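Phenol hydroxylase component phN (Pseudomonas stutzeri, PDB 3U52) forms the diiron-containing hydroxylase component of a bacterial multicomponent monooxygenase that probably adds oxygen to phenol and related aromatics. Local coordinates at residues I194-F198 with E199-T203; L239-E242 with V243-I247; Y372-P375 with R376-L380; S277-D281 with Y282-N286. All blocks are in the same frame, centred on the assembly; numbering follows the deposited sequence.

In the fold
From the N terminus the chain meets contact 1 on helix 187-216, contact 2 on helix 220-250, contact 4 near the end of helix 254-283 and contact 3 on helix 369-385. Each is made by neighbouring turns of one continuous stretch, so none closes a loop, and the four follow in series without nesting or crossing. Contacts 1 and 2 pack together, Tyr-200 against Leu-241, joining two consecutive helices beside the diiron centre. On the other side of the chain's centre from contact 2, contacts 3 and 4 meet through the hydroxyls of Tyr-377 and Tyr-282, probably hydrogen-bonded, which ties helix 369-385 to helix 254-283.

Contact 1: residues I194-F198 with E199-T203. With FE (Fe (III) ion), chain H.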
loop_
_atom_site.group_PDB
_atom_site.type_symbol
_atom_site.label_atom_id
_atom_site.label_comp_id
_atom_site.label_asym_id
_atom_site.label_seq_id
_atom_site.Cartn_x
_atom_site.Cartn_y
_atom_site.Cartn_z
ATOM N N ILE A 194 -18.317 3.365 27.672
ATOM C CA ILE A 194 -17.412 3.323 26.534
ATOM C C ILE A 194 -18.076 2.794 25.248
ATOM O O ILE A 194 -18.018 3.452 24.193
ATOM C CB ILE A 194 -16.022 2.606 26.889
ATOM C CG1 ILE A 194 -15.383 3.225 28.154
ATOM C CG2 ILE A 194 -15.038 2.679 25.705
ATOM C CD1 ILE A 194 -15.140 4.821 28.169
ATOM N N SER A 195 -18.757 1.652 25.331
ATOM C CA SER A 195 -19.395 1.075 24.149
ATOM C C SER A 195 -20.647 1.852 23.730
ATOM O O SER A 195 -20.796 2.197 22.550
ATOM C CB SER A 195 -19.716 -0.401 24.333
ATOM O OG SER A 195 -18.520 -1.152 24.135
ATOM N N PHE A 196 -21.536 2.144 24.670
ATOM C CA PHE A 196 -22.717 2.874 24.283
ATOM C C PHE A 196 -22.479 4.394 24.171
ATOM O O PHE A 196 -22.675 4.959 23.094
ATOM C CB PHE A 196 -23.913 2.513 25.164
ATOM C CG PHE A 196 -25.096 3.411 24.948
ATOM C CD1 PHE A 196 -25.895 3.264 23.832
ATOM C CD2 PHE A 196 -25.363 4.467 25.836
ATOM C CE1 PHE A 196 -26.977 4.122 23.625
ATOM C CE2 PHE A 196 -26.435 5.343 25.605
ATOM C CZ PHE A 196 -27.243 5.160 24.526
ATOM N N SER A 197 -22.016 5.052 25.232
ATOM C CA SER A 197 -21.913 6.521 25.254
ATOM C C SER A 197 -20.811 7.072 24.328
ATOM O O SER A 197 -21.048 8.003 23.548
ATOM C CB SER A 197 -21.750 7.023 26.719
ATOM O OG SER A 197 -22.855 6.587 27.522
ATOM N N PHE A 198 -19.626 6.485 24.384
ATOM C CA PHE A 198 -18.452 6.928 23.637
ATOM C C PHE A 198 -18.605 6.395 22.203
ATOM O O PHE A 198 -18.723 7.178 21.244
ATOM C CB PHE A 198 -17.229 6.288 24.318
ATOM C CG PHE A 198 -15.920 7.060 24.241
ATOM C CD1 PHE A 198 -15.854 8.422 24.068
ATOM C CD2 PHE A 198 -14.716 6.378 24.461
ATOM C CE1 PHE A 198 -14.569 9.062 24.034
ATOM C CE2 PHE A 198 -13.456 7.039 24.462
ATOM C CZ PHE A 198 -13.389 8.350 24.238
ATOM N N GLU A 199 -18.650 5.063 22.065
ATOM C CA GLU A 199 -18.545 4.396 20.743
ATOM C C GLU A 199 -19.777 4.420 19.905
ATOM O O GLU A 199 -19.697 4.098 18.738
ATOM C CB GLU A 199 -18.162 2.923 20.863
ATOM C CG GLU A 199 -16.786 2.693 21.426
ATOM C CD GLU A 199 -15.710 2.916 20.377
ATOM O OE1 GLU A 199 -14.980 1.972 20.046
ATOM O OE2 GLU A 199 -15.610 4.049 19.870
ATOM N N TYR A 200 -20.928 4.707 20.487
ATOM C CA TYR A 200 -22.127 4.754 19.713
ATOM C C TYR A 200 -22.698 6.169 19.649
ATOM O O TYR A 200 -22.842 6.732 18.564
ATOM C CB TYR A 200 -23.166 3.736 20.206
ATOM C CG TYR A 200 -24.359 3.705 19.305
ATOM C CD1 TYR A 200 -25.529 4.342 19.649
ATOM C CD2 TYR A 200 -24.290 3.074 18.068
ATOM C CE1 TYR A 200 -26.635 4.351 18.762
ATOM C CE2 TYR A 200 -25.345 3.075 17.203
ATOM C CZ TYR A 200 -26.528 3.707 17.547
ATOM O OH TYR A 200 -27.608 3.672 16.656
ATOM N N VAL A 201 -23.037 6.739 20.787
ATOM C CA VAL A 201 -23.642 8.043 20.809
ATOM C C VAL A 201 -22.717 9.210 20.347
ATOM O O VAL A 201 -23.141 10.041 19.531
ATOM C CB VAL A 201 -24.269 8.355 22.169
ATOM C CG1 VAL A 201 -24.920 9.771 22.146
ATOM C CG2 VAL A 201 -25.336 7.309 22.473
ATOM N N LEU A 202 -21.482 9.264 20.863
ATOM C CA LEU A 202 -20.625 10.452 20.725
ATOM C C LEU A 202 -19.466 10.241 19.759
ATOM O O LEU A 202 -18.704 11.170 19.480
ATOM C CB LEU A 202 -20.119 10.892 22.111
ATOM C CG LEU A 202 -21.249 11.367 23.060
ATOM C CD1 LEU A 202 -20.734 11.641 24.488
ATOM C CD2 LEU A 202 -21.977 12.628 22.507
ATOM N N THR A 203 -19.350 9.020 19.245
ATOM C CA THR A 203 -18.255 8.611 18.337
ATOM C C THR A 203 -17.931 9.552 17.160
ATOM O O THR A 203 -16.779 9.921 16.925
ATOM C CB THR A 203 -18.444 7.147 17.815
ATOM O OG1 THR A 203 -17.253 6.779 17.136
ATOM C CG2 THR A 203 -19.653 7.002 16.860
HETATM FE FE FE H . -13.764 2.023 18.279
#
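Glu-199 N, Val-201 N and Leu-202 N each bond to the carbonyl five residues back, on Ile-194, Phe-196 and Ser-197, so helix 187-216 widens here into pi-type turns. The bond from Glu-199 N to Ile-194 O is short, 2.7 Å. Phe-196 O takes two donors: Val-201 N, nearly straight at 167°, and Tyr-200 N, weakly. Among the side chains, Val-201 drops CG2 over one face of the Phe-196 ring, toward its rim, in a CH-pi contact 3.9 Å from the centroid. That methyl gets there because it stands beside its own backbone N, facing the preceding turn. Leu-306 of helix 291-310 packs on both residues. Phe-198 turns elsewhere, toward Phe-178 and a bound xenon, with CG2 of Ile-194 at its ring edge in plane. Glu-199 is the metal ligand. Its CG passes 3.1 Å from Ile-194 O, and a bend at chi2 (-79°) swings the carboxylate off the helix to the iron. OE1 binds at 2.1 Å while OE2 stays 3.2 Å from the metal; Glu-233 and His-236 are further ligands of this iron, and Gln-134 gives OE1 a weak hydrogen bond. Toward this iron the carboxylate thus acts through one oxygen, on a helix whose widened turn probably helps set where that oxygen sits, consistent with the pi-type turns in diiron helices of related hydroxylases.

Contact 2: residues L239-E242 with V243-I247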
loop_
_atom_site.group_PDB
_atom_site.type_symbol
_atom_site.label_atom_id
_atom_site.label_comp_id
_atom_site.label_asym_id
_atom_site.label_seq_id
_atom_site.Cartn_x
_atom_site.Cartn_y
_atom_site.Cartn_z
ATOM N N LEU A 239 -21.886 -3.105 18.638
ATOM C CA LEU A 239 -21.782 -3.611 20.009
ATOM C C LEU A 239 -22.447 -2.621 21.002
ATOM O O LEU A 239 -23.235 -3.041 21.861
ATOM C CB LEU A 239 -20.330 -3.999 20.384
ATOM C CG LEU A 239 -19.918 -4.255 21.851
ATOM C CD1 LEU A 239 -20.722 -5.412 22.442
ATOM C CD2 LEU A 239 -18.422 -4.595 21.932
ATOM N N GLY A 240 -22.191 -1.324 20.846
ATOM C CA GLY A 240 -22.731 -0.302 21.769
ATOM C C GLY A 240 -24.250 -0.332 21.803
ATOM O O GLY A 240 -24.865 -0.238 22.873
ATOM N N LEU A 241 -24.851 -0.469 20.630
ATOM C CA LEU A 241 -26.327 -0.558 20.471
ATOM C C LEU A 241 -26.851 -1.853 21.113
ATOM O O LEU A 241 -27.791 -1.810 21.890
ATOM C CB LEU A 241 -26.676 -0.581 18.985
ATOM C CG LEU A 241 -27.889 0.141 18.395
ATOM C CD1 LEU A 241 -28.461 -0.709 17.256
ATOM C CD2 LEU A 241 -28.939 0.557 19.474
ATOM N N GLU A 242 -26.223 -2.996 20.812
ATOM C CA GLU A 242 -26.597 -4.267 21.453
ATOM C C GLU A 242 -26.549 -4.189 22.974
ATOM O O GLU A 242 -27.501 -4.626 23.653
ATOM C CB GLU A 242 -25.743 -5.458 20.955
ATOM C CG GLU A 242 -26.165 -6.850 21.589
ATOM C CD GLU A 242 -27.688 -7.241 21.448
ATOM O OE1 GLU A 242 -28.413 -6.673 20.585
ATOM O OE2 GLU A 242 -28.179 -8.164 22.180
ATOM N N VAL A 243 -25.447 -3.635 23.493
ATOM C CA VAL A 243 -25.215 -3.448 24.935
ATOM C C VAL A 243 -26.409 -2.753 25.612
ATOM O O VAL A 243 -26.945 -3.314 26.562
ATOM C CB VAL A 243 -23.813 -2.731 25.259
ATOM C CG1 VAL A 243 -23.739 -2.190 26.702
ATOM C CG2 VAL A 243 -22.628 -3.712 25.024
ATOM N N ILE A 244 -26.824 -1.551 25.170
ATOM C CA ILE A 244 -27.915 -0.875 25.942
ATOM C C ILE A 244 -29.222 -1.597 25.824
ATOM O O ILE A 244 -29.922 -1.670 26.810
ATOM C CB ILE A 244 -28.244 0.633 25.635
ATOM C CG1 ILE A 244 -27.763 1.004 24.285
ATOM C CG2 ILE A 244 -27.862 1.615 26.874
ATOM C CD1 ILE A 244 -28.785 0.878 23.236
ATOM N N LYS A 245 -29.558 -2.095 24.625
ATOM C CA LYS A 245 -30.805 -2.839 24.426
ATOM C C LYS A 245 -30.822 -4.110 25.250
ATOM O O LYS A 245 -31.786 -4.333 25.977
ATOM C CB LYS A 245 -31.080 -3.122 22.958
ATOM C CG LYS A 245 -31.170 -1.802 22.154
ATOM C CD LYS A 245 -31.797 -1.961 20.781
ATOM C CE LYS A 245 -32.399 -0.615 20.309
ATOM N NZ LYS A 245 -33.174 -0.757 18.989
ATOM N N PHE A 246 -29.730 -4.873 25.214
ATOM C CA PHE A 246 -29.619 -6.103 25.994
ATOM C C PHE A 246 -29.876 -5.857 27.486
ATOM O O PHE A 246 -30.693 -6.527 28.099
ATOM C CB PHE A 246 -28.236 -6.740 25.850
ATOM C CG PHE A 246 -28.104 -8.006 26.614
ATOM C CD1 PHE A 246 -28.771 -9.144 26.198
ATOM C CD2 PHE A 246 -27.359 -8.049 27.780
ATOM C CE1 PHE A 246 -28.666 -10.338 26.954
ATOM C CE2 PHE A 246 -27.245 -9.227 28.510
ATOM C CZ PHE A 246 -27.902 -10.362 28.091
ATOM N N ILE A 247 -29.178 -4.878 28.037
ATOM C CA ILE A 247 -29.234 -4.531 29.479
ATOM C C ILE A 247 -30.606 -4.005 29.893
ATOM O O ILE A 247 -31.138 -4.415 30.943
ATOM C CB ILE A 247 -28.140 -3.518 29.840
ATOM C CG1 ILE A 247 -26.766 -4.171 29.686
ATOM C CG2 ILE A 247 -28.280 -3.048 31.273
ATOM C CD1 ILE A 247 -25.593 -3.186 30.011
#
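Leu-239 has CG opposite its backbone N (chi1 166°), and Val-243 has CG2 beside its own N; together these torsions bring Leu-239 CD1 to 3.6 Å from Val-243 CG2. Lys-245 runs extended alongside Leu-241, both pointing the same way, and its CE lies 3.7 Å from Leu-241 CD2. The aliphatic stem thus rides on the leucine while NZ goes on to a salt bridge with Asp-309. The 3.8 Å approach of Ile-244 CD1 to Leu-241 CD2 is only tentative, because chi1 of the isoleucine (21°) lies off any staggered position. With an alanine in place of Ile-244, Leu-241 CD2 would probably lose an apolar neighbour, and a gap would open toward Phe-196 and Val-258. Glu-242 bends at chi2 and lays OE2 3.9 Å from Phe-246 CB; that oxygen accepts a hydrogen bond from Glu-51 N. Regular alpha-helical bonds underlie all this, Phe-246 N to Glu-242 O being the shortest at 2.7 Å. Val-243, Ile-244 and Leu-241 pack on helix 187-216, Ile-244 also on helix 254-283, Leu-239 on helix 125-155, and Phe-246 on Trp-47 and Trp-50.

Contact 3: residues Y372-P375 with R376-L380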
loop_
_atom_site.group_PDB
_atom_site.type_symbol
_atom_site.label_atom_id
_atom_site.label_comp_id
_atom_site.label_asym_id
_atom_site.label_seq_id
_atom_site.Cartn_x
_atom_site.Cartn_y
_atom_site.Cartn_z
ATOM N N TYR A 372 -18.884 38.409 22.056
ATOM C CA TYR A 372 -18.095 37.921 23.200
ATOM C C TYR A 372 -16.673 37.570 22.866
ATOM O O TYR A 372 -15.832 37.645 23.751
ATOM C CB TYR A 372 -18.755 36.703 23.882
ATOM C CG TYR A 372 -20.151 36.946 24.375
ATOM C CD1 TYR A 372 -21.250 36.367 23.737
ATOM C CD2 TYR A 372 -20.378 37.770 25.449
ATOM C CE1 TYR A 372 -22.555 36.588 24.194
ATOM C CE2 TYR A 372 -21.659 38.021 25.913
ATOM C CZ TYR A 372 -22.749 37.433 25.274
ATOM O OH TYR A 372 -24.006 37.714 25.780
ATOM N N TYR A 373 -16.375 37.172 21.624
ATOM C CA TYR A 373 -15.054 36.595 21.350
ATOM C C TYR A 373 -14.110 37.403 20.480
ATOM O O TYR A 373 -12.929 37.534 20.811
ATOM C CB TYR A 373 -15.166 35.082 20.977
ATOM C CG TYR A 373 -15.968 34.327 22.035
ATOM C CD1 TYR A 373 -17.237 33.832 21.777
ATOM C CD2 TYR A 373 -15.449 34.155 23.333
ATOM C CE1 TYR A 373 -17.994 33.202 22.771
ATOM C CE2 TYR A 373 -16.190 33.503 24.324
ATOM C CZ TYR A 373 -17.450 33.034 24.049
ATOM O OH TYR A 373 -18.130 32.408 25.083
ATOM N N ARG A 374 -14.615 37.977 19.394
ATOM C CA ARG A 374 -13.829 38.859 18.526
ATOM C C ARG A 374 -13.056 39.954 19.317
ATOM O O ARG A 374 -11.880 40.140 19.074
ATOM C CB ARG A 374 -14.726 39.460 17.424
ATOM C CG ARG A 374 -13.980 40.310 16.362
ATOM C CD ARG A 374 -14.973 40.815 15.323
ATOM N NE ARG A 374 -15.272 39.810 14.311
ATOM C CZ ARG A 374 -14.472 39.544 13.273
ATOM N NH1 ARG A 374 -13.325 40.191 13.143
ATOM N NH2 ARG A 374 -14.814 38.622 12.361
ATOM N N PRO A 375 -13.710 40.652 20.278
ATOM C CA PRO A 375 -12.988 41.679 21.047
ATOM C C PRO A 375 -11.782 41.128 21.844
ATOM O O PRO A 375 -10.823 41.835 22.048
ATOM C CB PRO A 375 -14.030 42.222 22.020
ATOM C CG PRO A 375 -15.337 41.574 21.680
ATOM C CD PRO A 375 -15.148 40.569 20.625
ATOM N N ARG A 376 -11.837 39.854 22.253
ATOM C CA ARG A 376 -10.713 39.229 22.940
ATOM C C ARG A 376 -9.523 39.197 22.020
ATOM O O ARG A 376 -8.428 39.548 22.450
ATOM C CB ARG A 376 -11.020 37.793 23.328
ATOM C CG ARG A 376 -12.225 37.650 24.207
ATOM C CD ARG A 376 -12.395 36.148 24.652
ATOM N NE ARG A 376 -13.494 36.128 25.623
ATOM C CZ ARG A 376 -13.733 35.144 26.476
ATOM N NH1 ARG A 376 -12.952 34.041 26.479
ATOM N NH2 ARG A 376 -14.767 35.268 27.307
ATOM N N TYR A 377 -9.724 38.724 20.785
ATOM C CA TYR A 377 -8.617 38.621 19.810
ATOM C C TYR A 377 -8.115 40.026 19.394
ATOM O O TYR A 377 -6.922 40.227 19.210
ATOM C CB TYR A 377 -9.021 37.746 18.609
ATOM C CG TYR A 377 -9.472 36.328 19.049
ATOM C CD1 TYR A 377 -8.605 35.484 19.759
ATOM C CD2 TYR A 377 -10.763 35.857 18.774
ATOM C CE1 TYR A 377 -9.036 34.194 20.206
ATOM C CE2 TYR A 377 -11.198 34.589 19.204
ATOM C CZ TYR A 377 -10.331 33.780 19.921
ATOM O OH TYR A 377 -10.755 32.544 20.334
ATOM N N GLU A 378 -9.018 41.002 19.314
ATOM C CA GLU A 378 -8.586 42.384 19.053
ATOM C C GLU A 378 -7.587 42.868 20.131
ATOM O O GLU A 378 -6.476 43.331 19.802
ATOM C CB GLU A 378 -9.787 43.296 18.907
ATOM C CG GLU A 378 -10.677 42.887 17.743
ATOM C CD GLU A 378 -11.888 43.793 17.575
ATOM O OE1 GLU A 378 -12.544 43.740 16.496
ATOM O OE2 GLU A 378 -12.188 44.563 18.509
ATOM N N TYR A 379 -7.981 42.731 21.406
ATOM C CA TYR A 379 -7.125 43.070 22.545
ATOM C C TYR A 379 -5.831 42.254 22.608
ATOM O O TYR A 379 -4.751 42.819 22.803
ATOM C CB TYR A 379 -7.898 42.942 23.881
ATOM C CG TYR A 379 -7.021 43.241 25.093
ATOM C CD1 TYR A 379 -6.685 44.572 25.445
ATOM C CD2 TYR A 379 -6.492 42.214 25.844
ATOM C CE1 TYR A 379 -5.839 44.856 26.549
ATOM C CE2 TYR A 379 -5.632 42.480 26.942
ATOM C CZ TYR A 379 -5.334 43.804 27.281
ATOM O OH TYR A 379 -4.500 44.068 28.332
ATOM N N LEU A 380 -5.930 40.926 22.443
ATOM C CA LEU A 380 -4.728 40.095 22.580
ATOM C C LEU A 380 -3.731 40.391 21.455
ATOM O O LEU A 380 -2.528 40.363 21.674
ATOM C CB LEU A 380 -5.093 38.609 22.574
ATOM C CG LEU A 380 -5.900 38.145 23.766
ATOM C CD1 LEU A 380 -6.433 36.728 23.470
ATOM C CD2 LEU A 380 -5.042 38.218 25.036
HETATM O O HOH W 1 -16.052 37.694 26.615
HETATM O O HOH W 2 -11.767 42.271 14.406
#
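Tyr-373 and Arg-376 form the tight side of a proline-kinked helix, 369-385, whose bend falls at Pro-375, a residue with no N-H to give the preceding turn. Tyr-373 puts CE2 over the centre of the Arg-376 guanidinium face, 3.6 Å above it, with the ring and guanidinium planes 71° apart. Arg-376 gets there extended from CG to NE, with CG beside its own N (chi1 -58°). At the guanidinium edge a water accepts from Arg-376 NH2 and donates to Tyr-372 O, which Arg-376 NE also bonds weakly. Tyr-373 itself is held by His-330, which bonds its OH, and by stacking on His-333. Around the kink the backbone grip is slack: Tyr-373 O receives weak bonds from Arg-376 N and Tyr-377 N, whereas Tyr-379 N to Pro-375 O is straight again (175°). A neighbouring protein chain packs on Pro-375 and Arg-376. Arg-374 and Glu-378 make the looser, solvent-facing side. Arg-374 NH1 lies 4.9 Å from Glu-378 OE1, so the charged atoms do not touch, and the arginine pairs instead with Asp-370 and Asp-359. A single water spans the gap, accepting from Arg-374 NH1 at 2.9 Å and donating to Glu-378 OE1 at 2.7 Å.

Contact 4: residues S277-D281 with Y282-N286; sequences SMMMD and YMLPN
Met-279 and Leu-284 meet where helix 254-283 widens into a pi-type turn and runs out into loop, near its C-terminal end. Three backbone hydrogen bonds make up the first group. Tyr-282 N bonds to Met-278 O at 3.0 Å. Met-279 O then serves two donors: Met-283 N at 2.9 Å and Leu-284 N, weakly, at 3.3 Å.

The polar side chains form the second group, and they reach across to neighbouring helices. Tyr-282 has CG beside its own N (chi1 -73°), so the ring lies back along the helix with Met-278 O at its edge, in plane. The tyrosine ring stacks on Trp-336, and its OH bonds to Tyr-377 of helix 369-385 and to His-333 of helix 331-342. A phenylalanine at Tyr-282 would keep the stack but is likely to deprive the Tyr-377 hydroxyl and His-333 ND1 of this shared partner. Asp-281 directs its carboxylate to Ser-332 and Trp-291 N, so this buried group, probably charged, is met from both helix 331-342 and helix 291-310.

Apolar packing completes the contact. Met-278 CE faces Met-283 CE at 4.3 Å, and Met-280 offers its CA to Leu-284 CD1. Met-279, bent at chi2 and chi3, folds its sulfur over the leucine: Met-279 SD lies 3.7 Å from Leu-284 CD2 and 3.8 Å from Leu-284 CG.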
loop_
_atom_site.group_PDB
_atom_site.type_symbol
_atom_site.label_atom_id
_atom_site.label_comp_id
_atom_site.label_asym_id
_atom_site.label_seq_id
_atom_site.Cartn_x
_atom_site.Cartn_y
_atom_site.Cartn_z
ATOM N N SER A 277 -13.900 20.413 20.086
ATOM C CA SER A 277 -14.511 21.638 19.609
ATOM C C SER A 277 -13.478 22.691 19.279
ATOM O O SER A 277 -13.548 23.355 18.246
ATOM C CB SER A 277 -15.548 22.204 20.601
ATOM O OG SER A 277 -14.896 22.836 21.661
ATOM N N MET A 278 -12.508 22.843 20.172
ATOM C CA MET A 278 -11.403 23.790 19.989
ATOM C C MET A 278 -10.493 23.415 18.778
ATOM O O MET A 278 -10.055 24.272 18.005
ATOM C CB MET A 278 -10.586 23.812 21.290
ATOM C CG MET A 278 -9.378 24.622 21.212
ATOM S SD MET A 278 -8.447 24.480 22.754
ATOM C CE MET A 278 -7.665 22.850 22.460
ATOM N N MET A 279 -10.166 22.138 18.661
ATOM C CA MET A 279 -9.377 21.616 17.529
ATOM C C MET A 279 -9.979 21.963 16.180
ATOM O O MET A 279 -9.301 22.515 15.279
ATOM C CB MET A 279 -9.285 20.084 17.688
ATOM C CG MET A 279 -8.343 19.331 16.752
ATOM S SD MET A 279 -8.917 19.157 15.050
ATOM C CE MET A 279 -10.215 17.986 14.900
ATOM N N MET A 280 -11.240 21.589 16.001
ATOM C CA MET A 280 -11.847 21.747 14.677
ATOM C C MET A 280 -12.143 23.227 14.329
ATOM O O MET A 280 -12.039 23.601 13.156
ATOM C CB MET A 280 -13.093 20.869 14.486
ATOM C CG MET A 280 -14.334 21.321 15.238
ATOM S SD MET A 280 -15.632 20.055 15.198
ATOM C CE MET A 280 -16.278 20.210 13.553
ATOM N N ASP A 281 -12.495 24.055 15.315
ATOM C CA ASP A 281 -12.794 25.458 15.008
ATOM C C ASP A 281 -11.524 26.272 14.802
ATOM O O ASP A 281 -11.522 27.187 13.946
ATOM C CB ASP A 281 -13.638 26.122 16.101
ATOM C CG ASP A 281 -15.114 25.760 16.006
ATOM O OD1 ASP A 281 -15.903 26.268 16.800
ATOM O OD2 ASP A 281 -15.514 24.996 15.104
ATOM N N TYR A 282 -10.453 25.952 15.562
ATOM C CA TYR A 282 -9.223 26.793 15.589
ATOM C C TYR A 282 -7.929 26.169 15.045
ATOM O O TYR A 282 -7.105 26.876 14.434
ATOM C CB TYR A 282 -8.931 27.256 17.031
ATOM C CG TYR A 282 -9.880 28.327 17.509
ATOM C CD1 TYR A 282 -11.126 28.002 18.084
ATOM C CD2 TYR A 282 -9.547 29.667 17.367
ATOM C CE1 TYR A 282 -12.028 28.984 18.485
ATOM C CE2 TYR A 282 -10.430 30.684 17.779
ATOM C CZ TYR A 282 -11.648 30.338 18.342
ATOM O OH TYR A 282 -12.475 31.365 18.724
ATOM N N MET A 283 -7.709 24.880 15.310
ATOM C CA MET A 283 -6.432 24.289 14.954
ATOM C C MET A 283 -6.320 23.844 13.486
ATOM O O MET A 283 -5.202 23.626 13.003
ATOM C CB MET A 283 -6.042 23.158 15.894
ATOM C CG MET A 283 -5.886 23.565 17.375
ATOM S SD MET A 283 -5.239 22.087 18.152
ATOM C CE MET A 283 -4.427 22.676 19.592
ATOM N N LEU A 284 -7.449 23.711 12.794
ATOM C CA LEU A 284 -7.418 23.314 11.377
ATOM C C LEU A 284 -7.347 24.548 10.452
ATOM O O LEU A 284 -8.252 25.380 10.491
ATOM C CB LEU A 284 -8.642 22.448 11.023
ATOM C CG LEU A 284 -8.907 21.176 11.849
ATOM C CD1 LEU A 284 -10.249 20.563 11.462
ATOM C CD2 LEU A 284 -7.762 20.154 11.691
ATOM N N PRO A 285 -6.245 24.691 9.667
ATOM C CA PRO A 285 -6.149 25.783 8.689
ATOM C C PRO A 285 -7.322 25.815 7.698
ATOM O O PRO A 285 -7.938 26.889 7.521
ATOM C CB PRO A 285 -4.800 25.512 7.986
ATOM C CG PRO A 285 -3.965 24.860 9.059
ATOM C CD PRO A 285 -4.960 23.937 9.767
ATOM N N ASN A 286 -7.634 24.657 7.083
ATOM C CA ASN A 286 -8.875 24.498 6.301
ATOM C C ASN A 286 -9.959 23.851 7.133
ATOM O O ASN A 286 -9.758 22.731 7.633
ATOM C CB ASN A 286 -8.645 23.713 4.982
ATOM C CG ASN A 286 -7.477 24.277 4.185
ATOM O OD1 ASN A 286 -7.337 25.498 4.082
ATOM N ND2 ASN A 286 -6.627 23.419 3.655
#